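Local coordinates for putative enoyl-CoA hydratase (Streptomyces coelicolor A3, PDB 3G64), which probably acts on acyl-CoA thioesters, as enoyl-CoA hydratases of the crotonase family do, at residues A[66-71]-A[117-122]. Numbering follows the deposited sequence.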
ATOM      1  N   VAL A  66     -14.429  20.335   7.593  1.00 25.30           N
ATOM      2  CA  VAL A  66     -14.699  20.249   6.163  1.00 24.68           C
ATOM      3  C   VAL A  66     -13.855  21.282   5.444  1.00 27.69           C
ATOM      4  O   VAL A  66     -13.817  22.464   5.828  1.00 29.31           O
ATOM      5  CB  VAL A  66     -16.181  20.514   5.844  1.00 28.13           C
ATOM      6  CG1 VAL A  66     -16.418  20.505   4.325  1.00 27.50           C
ATOM      7  CG2 VAL A  66     -17.080  19.489   6.549  1.00 24.61           C
ATOM      8  N   LEU A  67     -13.153  20.832   4.412  1.00 24.77           N
ATOM      9  CA  LEU A  67     -12.386  21.724   3.560  1.00 22.69           C
ATOM     10  C   LEU A  67     -13.147  21.845   2.226  1.00 23.86           C
ATOM     11  O   LEU A  67     -13.401  20.859   1.553  1.00 26.21           O
ATOM     12  CB  LEU A  67     -10.970  21.152   3.355  1.00 24.27           C
ATOM     13  CG  LEU A  67      -9.937  21.895   2.478  1.00 31.99           C
ATOM     14  CD1 LEU A  67      -9.770  23.338   2.920  1.00 27.84           C
ATOM     15  CD2 LEU A  67      -8.546  21.178   2.482  1.00 29.79           C
ATOM     16  N   ALA A  68     -13.515  23.057   1.856  1.00 24.26           N
ATOM     17  CA  ALA A  68     -14.361  23.276   0.681  1.00 27.72           C
ATOM     18  C   ALA A  68     -13.837  24.412  -0.196  1.00 30.13           C
ATOM     19  O   ALA A  68     -12.985  25.187   0.233  1.00 26.86           O
ATOM     20  CB  ALA A  68     -15.771  23.554   1.112  1.00 23.69           C
ATOM     21  N   GLY A  69     -14.357  24.490  -1.421  1.00 27.18           N
ATOM     22  CA  GLY A  69     -14.056  25.566  -2.357  1.00 23.00           C
ATOM     23  C   GLY A  69     -15.326  26.014  -3.088  1.00 28.61           C
ATOM     24  O   GLY A  69     -16.119  25.178  -3.513  1.00 30.16           O
ATOM     25  N   GLU A  70     -15.537  27.317  -3.232  1.00 29.32           N
ATOM     26  CA  GLU A  70     -16.705  27.788  -3.998  1.00 35.20           C
ATOM     27  C   GLU A  70     -16.360  28.064  -5.456  1.00 36.98           C
ATOM     28  O   GLU A  70     -15.177  28.121  -5.820  1.00 34.82           O
ATOM     29  CB  GLU A  70     -17.348  29.007  -3.342  1.00 39.52           C
ATOM     30  CG  GLU A  70     -18.236  28.619  -2.179  1.00 50.59           C
ATOM     31  CD  GLU A  70     -18.671  29.799  -1.324  1.00 61.11           C
ATOM     32  OE1 GLU A  70     -18.266  30.948  -1.622  1.00 64.28           O
ATOM     33  OE2 GLU A  70     -19.414  29.560  -0.344  1.00 61.79           O
ATOM     34  N   GLY A  71     -17.388  28.217  -6.291  1.00 34.51           N
ATOM     35  CA  GLY A  71     -17.189  28.485  -7.701  1.00 35.55           C
ATOM     36  C   GLY A  71     -17.199  27.233  -8.553  1.00 32.93           C
ATOM     37  O   GLY A  71     -17.832  26.251  -8.212  1.00 34.10           O
ATOM     38  N   ILE A 117     -12.478  16.395   6.108  1.00 21.22           N
ATOM     39  CA  ILE A 117     -13.259  15.940   4.968  1.00 22.57           C
ATOM     40  C   ILE A 117     -13.124  16.955   3.820  1.00 25.32           C
ATOM     41  O   ILE A 117     -13.383  18.146   4.004  1.00 30.45           O
ATOM     42  CB  ILE A 117     -14.752  15.834   5.386  1.00 24.28           C
ATOM     43  CG1 ILE A 117     -14.882  14.855   6.558  1.00 28.13           C
ATOM     44  CG2 ILE A 117     -15.658  15.497   4.182  1.00 22.16           C
ATOM     45  CD1 ILE A 117     -15.943  15.250   7.537  1.00 37.34           C
ATOM     46  N   ALA A 118     -12.697  16.499   2.647  1.00 24.38           N
ATOM     47  CA  ALA A 118     -12.634  17.389   1.478  1.00 24.53           C
ATOM     48  C   ALA A 118     -13.893  17.253   0.634  1.00 25.87           C
ATOM     49  O   ALA A 118     -14.264  16.138   0.220  1.00 25.80           O
ATOM     50  CB  ALA A 118     -11.381  17.104   0.636  1.00 22.39           C
ATOM     51  N   ALA A 119     -14.567  18.379   0.412  1.00 25.27           N
ATOM     52  CA  ALA A 119     -15.809  18.403  -0.364  1.00 24.13           C
ATOM     53  C   ALA A 119     -15.421  18.748  -1.795  1.00 23.45           C
ATOM     54  O   ALA A 119     -15.124  19.911  -2.093  1.00 25.41           O
ATOM     55  CB  ALA A 119     -16.770  19.481   0.206  1.00 21.81           C
ATOM     56  N   LEU A 120     -15.393  17.752  -2.676  1.00 22.05           N
ATOM     57  CA  LEU A 120     -14.770  17.931  -3.994  1.00 22.40           C
ATOM     58  C   LEU A 120     -15.761  18.043  -5.149  1.00 25.92           C
ATOM     59  O   LEU A 120     -16.776  17.346  -5.181  1.00 26.10           O
ATOM     60  CB  LEU A 120     -13.823  16.766  -4.304  1.00 21.75           C
ATOM     61  CG  LEU A 120     -12.695  16.456  -3.299  1.00 24.18           C
ATOM     62  CD1 LEU A 120     -11.953  15.235  -3.785  1.00 24.37           C
ATOM     63  CD2 LEU A 120     -11.761  17.646  -3.220  1.00 20.79           C
ATOM     64  N   HIS A 121     -15.401  18.875  -6.124  1.00 23.54           N
ATOM     65  CA  HIS A 121     -16.178  19.063  -7.357  1.00 28.23           C
ATOM     66  C   HIS A 121     -15.247  19.813  -8.310  1.00 25.52           C
ATOM     67  O   HIS A 121     -14.322  20.508  -7.852  1.00 23.63           O
ATOM     68  CB  HIS A 121     -17.435  19.893  -7.086  1.00 29.76           C
ATOM     69  CG  HIS A 121     -17.144  21.232  -6.478  1.00 30.22           C
ATOM     70  ND1 HIS A 121     -17.095  22.395  -7.219  1.00 30.29           N
ATOM     71  CD2 HIS A 121     -16.850  21.586  -5.202  1.00 30.62           C
ATOM     72  CE1 HIS A 121     -16.791  23.406  -6.426  1.00 32.45           C
ATOM     73  NE2 HIS A 121     -16.631  22.942  -5.198  1.00 29.40           N
ATOM     74  N   GLY A 122     -15.472  19.652  -9.614  1.00 24.75           N
ATOM     75  CA  GLY A 122     -14.625  20.243 -10.632  1.00 21.58           C
ATOM     76  C   GLY A 122     -13.144  19.977 -10.345  1.00 26.21           C
ATOM     77  O   GLY A 122     -12.795  18.926  -9.802  1.00 24.29           O
TER
HETATM   78  O   HOH W   1     -16.483  22.385  -2.032  1.00 28.56           O
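His121 reaches across from the end of strand 117-120 and gives its NE2 proton to the carbonyl O of Gly69, 2.8 Å away. The acceptor lies almost exactly in the ring plane, 3° out of it, whereas NE2 stands tilted from the plane of the carbonyl. With chi1 at 57°, CG sits between the backbone N and the carbonyl carbon, which aims the ring at segment 66-71; chi2 sets its plane, with CE1 3.5 Å from Gly71 O. Behind the histidine the two strands run parallel. Leu67 turns both its N and its O to the neighbouring strand: N donates to Ile117 O at 2.7 Å, and O accepts from Ala119 N at 3.0 Å. The strands then part, and a water continues the ladder, accepting from Gly69 N and lying 2.8 Å from Ala119 O. Val66, Ile117 and Ala119 face helix 205-217; Val66 CG1, anti to the backbone N, lies 4.3 Å from Ala119 CB. Leu67 points to the other face, against Phe74. These are neighbouring parallel strands of the crotonase-fold core sheet. The near-in-plane bond from NE2 to a backbone carbonyl limits rotation of the ring, beside a glycerol, probably from the crystallisation liquor, that may mark a pocket.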